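Local coordinates for outer envelope protein 64, mitochondrial (Arabidopsis thaliana, PDB 6HPG), which probably acts as a chaperone receptor at the mitochondrial outer membrane for Hsp90-dependent protein targeting, and is seen here as its TPR domain bound to an Hsp90 peptide, at residues Ser6-Lys10 / Tyr42-Arg46; Tyr17-Asn23 / Ala48-Leu53; Gly37-Tyr43 / Ile69-Asn73; Lys72-Leu78 / Leu103-Thr109. All coordinates share one frame. Numbering follows the deposited sequence.

Contact 1: residues Ser6-Lys10 / Tyr42-Arg46; sequences SEVMK and YYCNR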
# COMPACT_ATOMS: atom_id res chain seq x y z
N SER A 6 -19.02 3.45 -1.53
CA SER A 6 -17.64 3.06 -1.65
C SER A 6 -16.76 3.85 -0.67
O SER A 6 -15.91 3.27 -0.01
CB SER A 6 -17.14 3.20 -3.09
OG SER A 6 -16.65 4.50 -3.39
N GLU A 7 -16.97 5.17 -0.59
CA GLU A 7 -16.15 6.01 0.28
C GLU A 7 -16.48 5.69 1.73
O GLU A 7 -15.61 5.66 2.58
CB GLU A 7 -16.39 7.50 0.02
CG GLU A 7 -15.79 8.41 1.09
CD GLU A 7 -14.27 8.35 1.17
OE1 GLU A 7 -13.68 8.83 2.16
OE2 GLU A 7 -13.64 7.85 0.23
N VAL A 8 -17.74 5.38 2.00
CA VAL A 8 -18.16 4.97 3.35
C VAL A 8 -17.45 3.70 3.76
O VAL A 8 -16.86 3.64 4.87
CB VAL A 8 -19.71 4.91 3.47
CG1 VAL A 8 -20.17 4.24 4.78
CG2 VAL A 8 -20.26 6.34 3.38
N MET A 9 -17.41 2.72 2.86
CA MET A 9 -16.72 1.47 3.13
C MET A 9 -15.20 1.74 3.33
O MET A 9 -14.58 1.19 4.25
CB MET A 9 -16.94 0.53 1.97
CG MET A 9 -18.40 0.12 1.77
SD MET A 9 -18.92 -0.85 3.17
CE MET A 9 -19.77 0.27 4.23
N LYS A 10 -14.62 2.61 2.49
CA LYS A 10 -13.24 2.96 2.70
C LYS A 10 -13.03 3.51 4.09
O LYS A 10 -12.13 3.04 4.82
CB LYS A 10 -12.72 3.93 1.64
CG LYS A 10 -11.22 4.20 1.81
CD LYS A 10 -10.81 5.59 1.38
CE LYS A 10 -11.31 6.63 2.37
NZ LYS A 10 -10.70 7.95 2.03
N TYR A 42 -8.05 2.91 -2.54
CA TYR A 42 -8.78 1.78 -1.93
C TYR A 42 -7.93 0.52 -1.94
O TYR A 42 -7.80 -0.16 -0.92
CB TYR A 42 -10.08 1.47 -2.69
CG TYR A 42 -11.19 2.48 -2.66
CD1 TYR A 42 -11.02 3.75 -2.14
CD2 TYR A 42 -12.42 2.17 -3.25
CE1 TYR A 42 -12.04 4.64 -2.16
CE2 TYR A 42 -13.47 3.05 -3.25
CZ TYR A 42 -13.28 4.30 -2.74
OH TYR A 42 -14.30 5.21 -2.77
N TYR A 43 -7.32 0.27 -3.11
CA TYR A 43 -6.32 -0.78 -3.28
C TYR A 43 -5.04 -0.61 -2.40
O TYR A 43 -4.54 -1.58 -1.81
CB TYR A 43 -5.91 -0.92 -4.77
CG TYR A 43 -6.92 -1.69 -5.67
CD1 TYR A 43 -6.87 -3.06 -5.77
CD2 TYR A 43 -7.85 -1.01 -6.45
CE1 TYR A 43 -7.76 -3.78 -6.60
CE2 TYR A 43 -8.75 -1.72 -7.29
CZ TYR A 43 -8.69 -3.10 -7.35
OH TYR A 43 -9.55 -3.81 -8.14
N CYS A 44 -4.51 0.60 -2.35
CA CYS A 44 -3.31 0.88 -1.56
C CYS A 44 -3.54 0.67 -0.09
O CYS A 44 -2.67 0.15 0.62
CB CYS A 44 -2.86 2.31 -1.76
SG CYS A 44 -1.06 2.42 -1.56
N ASN A 45 -4.70 1.12 0.39
CA ASN A 45 -5.10 0.85 1.75
C ASN A 45 -5.24 -0.67 1.98
O ASN A 45 -4.81 -1.19 3.01
CB ASN A 45 -6.40 1.58 2.11
CG ASN A 45 -6.22 3.08 2.27
OD1 ASN A 45 -5.10 3.60 2.25
ND2 ASN A 45 -7.32 3.77 2.44
N ARG A 46 -5.84 -1.39 1.06
CA ARG A 46 -5.99 -2.81 1.31
C ARG A 46 -4.65 -3.50 1.36
O ARG A 46 -4.46 -4.43 2.15
CB ARG A 46 -6.89 -3.48 0.28
CG ARG A 46 -7.38 -4.82 0.79
CD ARG A 46 -8.44 -5.44 -0.08
NE ARG A 46 -7.97 -5.64 -1.45
CZ ARG A 46 -8.71 -6.21 -2.41
NH1 ARG A 46 -9.93 -6.72 -2.16
NH2 ARG A 46 -8.21 -6.31 -3.62
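In the tetratricopeptide repeat (TPR) superhelix, the A helices of successive repeats line the concave groove, and this buried contact sets the A helix of TPR 1 (helix 2-18) beside that of TPR 2 (helix 40-52). The two segments run nearly parallel, at 21°, but their axes stay 11.7 Å apart, so long side chains must span the gap. Tyr42 does most of this. Its ring reaches across to helix 2-18, where Tyr42 OH donates a hydrogen bond of 2.5 Å to Ser6 OG, near the ring plane. Flanking the same ring obliquely, Lys10 places its CD 3.9 Å from Tyr42 CE1, where the backbones come nearest, 6.5 Å between the CA atoms of Lys10 and Tyr42. Ala32 and Ile33 of helix 22-35 pack against Tyr42, so this TPR 2 side chain rests against both helices of TPR 1. One turn on, Asn45 points toward helix 2-18 and its ND2 hydrogen-bonds to the backbone of the bound Hsp90 peptide, as does Lys10 NZ, so both helices contribute to the groove. Lys10 NZ also forms a salt bridge within its own helix, 3.1 Å from Glu7 OE1, while Lys10 CG lies 4.0 Å from Asn45 ND2.

Contact 2: residues Tyr17-Asn23 / Ala48-Leu53; sequences YKGKQWN and AAFLEL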
# COMPACT_ATOMS: atom_id res chain seq x y z
N TYR A 17 -8.65 -0.54 10.36
CA TYR A 17 -7.21 -0.56 10.28
C TYR A 17 -6.63 0.17 11.47
O TYR A 17 -5.70 -0.36 12.08
CB TYR A 17 -6.69 0.07 8.96
CG TYR A 17 -5.19 0.00 8.78
CD1 TYR A 17 -4.35 1.00 9.29
CD2 TYR A 17 -4.59 -1.04 8.06
CE1 TYR A 17 -2.99 0.95 9.10
CE2 TYR A 17 -3.23 -1.11 7.88
CZ TYR A 17 -2.42 -0.12 8.40
OH TYR A 17 -1.06 -0.20 8.22
N LYS A 18 -7.14 1.36 11.80
CA LYS A 18 -6.59 2.10 12.92
C LYS A 18 -6.75 1.36 14.26
O LYS A 18 -5.94 1.52 15.15
CB LYS A 18 -7.20 3.50 13.00
CG LYS A 18 -6.74 4.40 11.88
CD LYS A 18 -7.60 5.64 11.78
CE LYS A 18 -7.42 6.29 10.44
NZ LYS A 18 -8.19 7.56 10.40
N GLY A 19 -7.79 0.56 14.39
CA GLY A 19 -7.96 -0.29 15.58
C GLY A 19 -7.30 -1.65 15.50
O GLY A 19 -7.63 -2.52 16.28
N LYS A 20 -6.40 -1.86 14.55
CA LYS A 20 -5.77 -3.18 14.29
C LYS A 20 -6.70 -4.34 13.92
O LYS A 20 -6.33 -5.49 14.05
CB LYS A 20 -4.88 -3.62 15.46
CG LYS A 20 -4.16 -2.51 16.19
CD LYS A 20 -3.27 -1.72 15.26
CE LYS A 20 -2.59 -0.61 16.05
NZ LYS A 20 -2.16 0.50 15.16
N GLN A 21 -7.88 -4.06 13.39
CA GLN A 21 -8.80 -5.11 12.96
C GLN A 21 -8.50 -5.41 11.49
O GLN A 21 -9.21 -5.02 10.58
CB GLN A 21 -10.24 -4.66 13.13
CG GLN A 21 -10.56 -3.94 14.44
CD GLN A 21 -11.17 -4.83 15.46
OE1 GLN A 21 -10.68 -5.93 15.71
NE2 GLN A 21 -12.27 -4.37 16.06
N TRP A 22 -7.43 -6.14 11.26
CA TRP A 22 -6.84 -6.20 9.93
C TRP A 22 -7.76 -6.87 8.94
O TRP A 22 -7.84 -6.39 7.81
CB TRP A 22 -5.52 -6.95 9.93
CG TRP A 22 -4.52 -6.47 10.91
CD1 TRP A 22 -3.87 -7.24 11.81
CD2 TRP A 22 -4.07 -5.13 11.11
NE1 TRP A 22 -3.02 -6.47 12.56
CE2 TRP A 22 -3.12 -5.16 12.17
CE3 TRP A 22 -4.36 -3.90 10.51
CZ2 TRP A 22 -2.45 -4.03 12.63
CZ3 TRP A 22 -3.71 -2.74 10.99
CH2 TRP A 22 -2.75 -2.84 12.04
N ASN A 23 -8.40 -7.98 9.33
CA ASN A 23 -9.36 -8.67 8.43
C ASN A 23 -10.61 -7.85 8.13
O ASN A 23 -11.12 -7.84 6.98
CB ASN A 23 -9.82 -9.99 9.01
CG ASN A 23 -8.76 -11.00 8.98
OD1 ASN A 23 -8.39 -11.47 7.91
ND2 ASN A 23 -8.23 -11.35 10.14
N ALA A 48 -1.98 -2.23 2.61
CA ALA A 48 -1.51 -1.98 3.99
C ALA A 48 -2.12 -3.00 4.95
O ALA A 48 -1.44 -3.54 5.78
CB ALA A 48 -1.90 -0.58 4.42
N ALA A 49 -3.44 -3.24 4.86
CA ALA A 49 -4.05 -4.28 5.75
C ALA A 49 -3.44 -5.67 5.51
O ALA A 49 -3.14 -6.38 6.48
CB ALA A 49 -5.56 -4.33 5.59
N PHE A 50 -3.14 -5.99 4.24
CA PHE A 50 -2.51 -7.28 3.91
C PHE A 50 -1.08 -7.44 4.43
O PHE A 50 -0.70 -8.52 4.90
CB PHE A 50 -2.52 -7.55 2.39
CG PHE A 50 -3.83 -8.09 1.84
CD1 PHE A 50 -4.56 -9.10 2.50
CD2 PHE A 50 -4.30 -7.64 0.61
CE1 PHE A 50 -5.72 -9.60 1.95
CE2 PHE A 50 -5.49 -8.12 0.07
CZ PHE A 50 -6.18 -9.10 0.72
N LEU A 51 -0.28 -6.38 4.32
CA LEU A 51 1.03 -6.36 4.92
C LEU A 51 1.01 -6.75 6.41
O LEU A 51 1.82 -7.51 6.89
CB LEU A 51 1.63 -4.97 4.80
CG LEU A 51 2.19 -4.60 3.44
CD1 LEU A 51 2.91 -3.26 3.53
CD2 LEU A 51 3.15 -5.65 2.95
N GLU A 52 0.04 -6.23 7.13
CA GLU A 52 -0.02 -6.50 8.55
C GLU A 52 -0.37 -7.97 8.87
O GLU A 52 -0.06 -8.45 9.94
CB GLU A 52 -1.01 -5.55 9.15
CG GLU A 52 -0.58 -4.08 9.05
CD GLU A 52 0.30 -3.63 10.22
OE1 GLU A 52 0.63 -4.48 11.07
OE2 GLU A 52 0.61 -2.42 10.29
N LEU A 53 -1.02 -8.65 7.92
CA LEU A 53 -1.40 -10.06 8.02
C LEU A 53 -0.35 -11.01 7.51
O LEU A 53 -0.53 -12.21 7.58
CB LEU A 53 -2.69 -10.29 7.22
CG LEU A 53 -3.95 -9.75 7.87
CD1 LEU A 53 -5.14 -9.86 6.92
CD2 LEU A 53 -4.24 -10.47 9.19
O HOH W 1 0.61 -1.95 6.92
O HOH W 2 -0.49 0.33 11.19
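Here the turn between the A and B helices of TPR 1 meets the C-terminal end of the next A helix, helix 40-52 of TPR 2, a repeat-to-repeat junction of the TPR superhelix. A Schellman motif ends helix 2-18, with Lys20 at positive phi as its C-prime residue and Lys20 N bonded to Tyr17 O at 3.0 Å; the chain then reverses into helix 22-35, bringing Tyr17 and Trp22 to bear on the same neighbour.

The apolar packing begins with Tyr17, whose CE2 lies 3.7 Å from Ala48 CB and whose CD2 lies 4.2 Å from Ala49 CB. At the end of helix 40-52, Leu53 CG meets Trp22 CB at 3.8 Å. Ala49 also allows close backbone approach, Trp22 to Ala49 being 5.4 Å between CA atoms, and Ala49 CB makes a van der Waals contact of 3.8 Å with Trp22 O.

A CH-pi interaction adds to this: Glu52 CB lies over one face of the Trp22 six-membered ring, 3.8 Å from its centroid and 17° off the normal. The indole thus covers the aliphatic part of Glu52.

Tyr17 OH makes a weak hydrogen bond to the backbone of the bound peptide, placing this end of the contact at the groove. Two waters link the polar ends. Water 2 joins Tyr17 OH, weakly, to Glu52 OE2, while water 1 lies 2.7 Å from Tyr17 OH and donates to Ala48 O at 2.8 Å.

Contact 3: residues Gly37-Tyr43 / Ile69-Asn73; sequences GANATYY and IDKKN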
# COMPACT_ATOMS: atom_id res chain seq x y z
N GLY A 37 -14.17 0.39 -8.36
CA GLY A 37 -12.95 -0.29 -8.77
C GLY A 37 -11.90 0.60 -9.42
O GLY A 37 -10.87 0.10 -9.87
N ALA A 38 -12.14 1.90 -9.46
CA ALA A 38 -11.26 2.85 -10.12
C ALA A 38 -10.63 3.78 -9.13
O ALA A 38 -10.39 4.93 -9.48
CB ALA A 38 -12.06 3.65 -11.19
N ASN A 39 -10.38 3.33 -7.90
CA ASN A 39 -9.73 4.20 -6.88
C ASN A 39 -8.46 3.58 -6.37
O ASN A 39 -8.49 2.52 -5.73
CB ASN A 39 -10.67 4.47 -5.71
CG ASN A 39 -10.15 5.59 -4.82
OD1 ASN A 39 -9.24 5.39 -4.00
ND2 ASN A 39 -10.68 6.78 -5.01
N ALA A 40 -7.33 4.23 -6.67
CA ALA A 40 -6.03 3.69 -6.31
C ALA A 40 -5.85 3.58 -4.81
O ALA A 40 -5.23 2.62 -4.34
CB ALA A 40 -4.93 4.55 -6.89
N THR A 41 -6.33 4.58 -4.07
CA THR A 41 -6.25 4.61 -2.59
C THR A 41 -6.97 3.40 -1.93
O THR A 41 -6.52 2.86 -0.92
CB THR A 41 -6.78 5.98 -2.11
OG1 THR A 41 -6.02 6.99 -2.75
CG2 THR A 41 -6.67 6.16 -0.61
N TYR A 42 -8.05 2.91 -2.54
CA TYR A 42 -8.78 1.78 -1.93
C TYR A 42 -7.93 0.52 -1.94
O TYR A 42 -7.80 -0.16 -0.92
CB TYR A 42 -10.08 1.47 -2.69
CG TYR A 42 -11.19 2.48 -2.66
CD1 TYR A 42 -11.02 3.75 -2.14
CD2 TYR A 42 -12.42 2.17 -3.25
CE1 TYR A 42 -12.04 4.64 -2.16
CE2 TYR A 42 -13.47 3.05 -3.25
CZ TYR A 42 -13.28 4.30 -2.74
OH TYR A 42 -14.30 5.21 -2.77
N TYR A 43 -7.32 0.27 -3.11
CA TYR A 43 -6.32 -0.78 -3.28
C TYR A 43 -5.04 -0.61 -2.40
O TYR A 43 -4.54 -1.58 -1.81
CB TYR A 43 -5.91 -0.92 -4.77
CG TYR A 43 -6.92 -1.69 -5.67
CD1 TYR A 43 -6.87 -3.06 -5.77
CD2 TYR A 43 -7.85 -1.01 -6.45
CE1 TYR A 43 -7.76 -3.78 -6.60
CE2 TYR A 43 -8.75 -1.72 -7.29
CZ TYR A 43 -8.69 -3.10 -7.35
OH TYR A 43 -9.55 -3.81 -8.14
N ILE A 69 -3.99 2.29 -11.85
CA ILE A 69 -4.94 3.37 -11.69
C ILE A 69 -4.20 4.71 -11.56
O ILE A 69 -4.59 5.69 -12.17
CB ILE A 69 -5.87 3.10 -10.48
CG1 ILE A 69 -6.76 1.87 -10.76
CG2 ILE A 69 -6.74 4.31 -10.18
CD1 ILE A 69 -7.38 1.23 -9.53
N ASP A 70 -3.13 4.75 -10.77
CA ASP A 70 -2.40 6.00 -10.57
C ASP A 70 -0.93 5.74 -10.30
O ASP A 70 -0.50 5.41 -9.17
CB ASP A 70 -3.04 6.77 -9.44
CG ASP A 70 -2.30 8.07 -9.09
OD1 ASP A 70 -1.59 8.66 -9.93
OD2 ASP A 70 -2.47 8.49 -7.94
N LYS A 71 -0.17 5.95 -11.36
CA LYS A 71 1.29 5.84 -11.33
C LYS A 71 1.97 6.63 -10.26
O LYS A 71 3.06 6.26 -9.87
CB LYS A 71 1.88 6.29 -12.69
CG LYS A 71 2.10 5.13 -13.65
CD LYS A 71 2.97 5.50 -14.84
CE LYS A 71 3.74 4.29 -15.35
NZ LYS A 71 4.56 4.62 -16.55
N LYS A 72 1.39 7.75 -9.84
CA LYS A 72 2.04 8.64 -8.89
C LYS A 72 1.71 8.33 -7.42
O LYS A 72 2.08 9.07 -6.56
CB LYS A 72 1.74 10.08 -9.27
CG LYS A 72 2.33 10.46 -10.62
CD LYS A 72 1.89 11.84 -11.06
CE LYS A 72 2.71 12.32 -12.25
NZ LYS A 72 2.11 13.54 -12.87
N ASN A 73 1.00 7.23 -7.13
CA ASN A 73 0.71 6.85 -5.76
C ASN A 73 1.94 6.40 -4.97
O ASN A 73 2.39 5.27 -5.09
CB ASN A 73 -0.32 5.72 -5.70
CG ASN A 73 -0.81 5.50 -4.30
OD1 ASN A 73 -0.02 5.13 -3.42
ND2 ASN A 73 -2.06 5.88 -4.04
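A single side chain, that of Ile69, carries most of this surface contact, reaching from the last turn of a B helix into the loop that opens the A helix of the same TPR motif. Segment 37-43 runs from the end of TPR 1 into helix 40-52, the A helix of TPR 2; segment 69-73 leaves its B helix, 56-69, for the next repeat. Ile69 CD1 lies 3.7 Å from Gly37 O and 3.8 Å from Tyr43 CD2, so the methyl is held between the loop backbone and an aromatic ring. Its other branch faces the helix start, with Ile69 CG2 3.8 Å from Ala40 CB. The small Ala40 permits the closest backbone approach, 5.5 Å from its CA to that of Ile69.

Both segments prepare helices. Asn39 is the N-cap of helix 40-52, its OD1 accepting a weak hydrogen bond from Tyr42 N at 3.1 Å. A type I turn from Asp70 to Asn73 leads into helix 74-86, whose N-cap, Asn73, accepts from Ala76 N. Against this turn Ala40 CB lies 3.9 Å from Asp70 CB, and an Asx turn braces it, Lys72 N donating to Asp70 OD1 at 3.1 Å.

Contact 4: residues Lys72-Leu78 / Leu103-Thr109; sequences KNVKAYL and LEPQNKT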
# COMPACT_ATOMS: atom_id res chain seq x y z
N LYS A 72 1.39 7.75 -9.84
CA LYS A 72 2.04 8.64 -8.89
C LYS A 72 1.71 8.33 -7.42
O LYS A 72 2.08 9.07 -6.56
CB LYS A 72 1.74 10.08 -9.27
CG LYS A 72 2.33 10.46 -10.62
CD LYS A 72 1.89 11.84 -11.06
CE LYS A 72 2.71 12.32 -12.25
NZ LYS A 72 2.11 13.54 -12.87
N ASN A 73 1.00 7.23 -7.13
CA ASN A 73 0.71 6.85 -5.76
C ASN A 73 1.94 6.40 -4.97
O ASN A 73 2.39 5.27 -5.09
CB ASN A 73 -0.32 5.72 -5.70
CG ASN A 73 -0.81 5.50 -4.30
OD1 ASN A 73 -0.02 5.13 -3.42
ND2 ASN A 73 -2.06 5.88 -4.04
N VAL A 74 2.43 7.27 -4.09
CA VAL A 74 3.69 7.05 -3.42
C VAL A 74 3.66 5.80 -2.56
O VAL A 74 4.60 5.01 -2.56
CB VAL A 74 4.09 8.23 -2.50
CG1 VAL A 74 5.39 7.91 -1.76
CG2 VAL A 74 4.24 9.50 -3.31
N LYS A 75 2.61 5.67 -1.78
CA LYS A 75 2.44 4.56 -0.87
C LYS A 75 2.38 3.19 -1.55
O LYS A 75 2.82 2.22 -0.96
CB LYS A 75 1.26 4.81 0.08
CG LYS A 75 1.56 5.92 1.09
CD LYS A 75 0.60 5.93 2.27
CE LYS A 75 0.59 7.26 3.02
NZ LYS A 75 -0.35 7.30 4.20
N ALA A 76 1.92 3.12 -2.79
CA ALA A 76 1.95 1.88 -3.56
C ALA A 76 3.37 1.33 -3.78
O ALA A 76 3.60 0.12 -3.69
CB ALA A 76 1.18 2.07 -4.89
N TYR A 77 4.32 2.24 -4.03
CA TYR A 77 5.71 1.89 -4.17
C TYR A 77 6.36 1.47 -2.82
O TYR A 77 7.07 0.44 -2.74
CB TYR A 77 6.49 3.00 -4.90
CG TYR A 77 5.96 3.23 -6.26
CD1 TYR A 77 6.23 2.32 -7.32
CD2 TYR A 77 5.13 4.27 -6.52
CE1 TYR A 77 5.65 2.50 -8.58
CE2 TYR A 77 4.55 4.44 -7.76
CZ TYR A 77 4.82 3.57 -8.79
OH TYR A 77 4.23 3.80 -10.01
N LEU A 78 6.14 2.29 -1.78
CA LEU A 78 6.62 1.99 -0.42
C LEU A 78 6.16 0.63 0.07
O LEU A 78 6.96 -0.16 0.55
CB LEU A 78 6.11 3.04 0.54
CG LEU A 78 6.64 4.47 0.31
CD1 LEU A 78 6.14 5.40 1.41
CD2 LEU A 78 8.14 4.51 0.31
N LEU A 103 9.15 10.19 -6.94
CA LEU A 103 7.86 10.87 -6.71
C LEU A 103 7.89 11.78 -5.45
O LEU A 103 7.27 12.83 -5.42
CB LEU A 103 6.72 9.85 -6.58
CG LEU A 103 6.57 8.88 -7.75
CD1 LEU A 103 5.62 7.74 -7.44
CD2 LEU A 103 6.13 9.62 -9.00
N GLU A 104 8.57 11.36 -4.40
CA GLU A 104 8.53 12.11 -3.15
C GLU A 104 9.93 12.14 -2.58
O GLU A 104 10.29 11.29 -1.78
CB GLU A 104 7.52 11.49 -2.18
CG GLU A 104 7.26 12.28 -0.90
CD GLU A 104 6.20 11.62 -0.01
OE1 GLU A 104 6.51 11.30 1.16
OE2 GLU A 104 5.05 11.43 -0.46
N PRO A 105 10.75 13.12 -3.04
CA PRO A 105 12.16 13.16 -2.69
C PRO A 105 12.47 13.07 -1.21
O PRO A 105 13.50 12.51 -0.86
CB PRO A 105 12.61 14.52 -3.24
CG PRO A 105 11.81 14.68 -4.45
CD PRO A 105 10.45 14.12 -4.10
N GLN A 106 11.62 13.62 -0.35
CA GLN A 106 11.94 13.71 1.07
C GLN A 106 11.52 12.46 1.86
O GLN A 106 11.67 12.44 3.08
CB GLN A 106 11.29 14.96 1.69
CG GLN A 106 11.68 16.27 1.03
CD GLN A 106 13.07 16.71 1.42
OE1 GLN A 106 13.98 16.73 0.59
NE2 GLN A 106 13.26 17.04 2.70
N ASN A 107 11.01 11.43 1.17
CA ASN A 107 10.30 10.37 1.85
C ASN A 107 11.24 9.63 2.76
O ASN A 107 12.21 9.03 2.32
CB ASN A 107 9.68 9.40 0.86
CG ASN A 107 8.80 8.39 1.54
OD1 ASN A 107 9.26 7.31 1.93
ND2 ASN A 107 7.55 8.73 1.73
N LYS A 108 10.94 9.66 4.05
CA LYS A 108 11.85 9.11 5.04
C LYS A 108 11.90 7.58 4.97
O LYS A 108 12.94 7.00 5.22
CB LYS A 108 11.51 9.60 6.45
CG LYS A 108 12.65 10.34 7.16
CD LYS A 108 13.79 9.41 7.62
CE LYS A 108 15.10 9.64 6.85
NZ LYS A 108 16.06 8.51 7.01
N THR A 109 10.80 6.93 4.57
CA THR A 109 10.69 5.50 4.66
C THR A 109 11.47 4.87 3.60
O THR A 109 12.11 3.85 3.84
CB THR A 109 9.23 5.04 4.55
OG1 THR A 109 8.63 5.29 5.82
CG2 THR A 109 9.07 3.53 4.19
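The start of the TPR 3 A helix (74-86) packs here against the turn linking that repeat's B helix to the C-terminal helix 108-118, which follows the last TPR motif as the solvating (capping) helix does in other TPR domains. Ahead of the helix, Lys72 O lies 3.9 Å from Leu103 CD1. Asn73 then caps helix 74-86, Ala76 N donating to its OD1 at 2.9 Å. Val74 points at the turn, its CG2 3.5 Å from Glu104 OE2 and 4.1 Å from Leu103 CB. The neighbouring Lys75 turns to the bound peptide instead: its NZ forms a salt bridge with an acidic side chain of the peptide and hydrogen bonds to the peptide backbone. Tyr77 CE2 meets Leu103 CD1 at 3.5 Å, and its hydroxyl forms a hydrogen bond with Lys71 O. Leu78 completes the interface, its CD2 4.1 Å from Thr109 CG2. Glu104 OE2 hydrogen-bonds to a polar side chain of the peptide, while its other oxygen, OE1, accepts from Asn107 ND2 at 2.8 Å.

Helix 40-52 is common to contacts 1, 2 and 3. Contacts 1 and 2, with centres 13 Å apart, tie it to TPR 1 near its two ends, whereas contact 3 fastens its start to the end of its own repeat. Contacts 1 and 3 share Tyr42 and Tyr43. The loop after helix 56-69 carries the series onward: contacts 3 and 4 share Lys72 and Asn73, and Lys71 O is 2.7 Å from Tyr77 OH. Although the centres of contacts 1 and 4 are 19 Å apart, Cys44 SG packs 3.3 Å from Ala76 N. Contacts 2 and 4 lie on opposite sides of the chain's centre, yet all four contacts reach the bound peptide, which therefore spans the repeats.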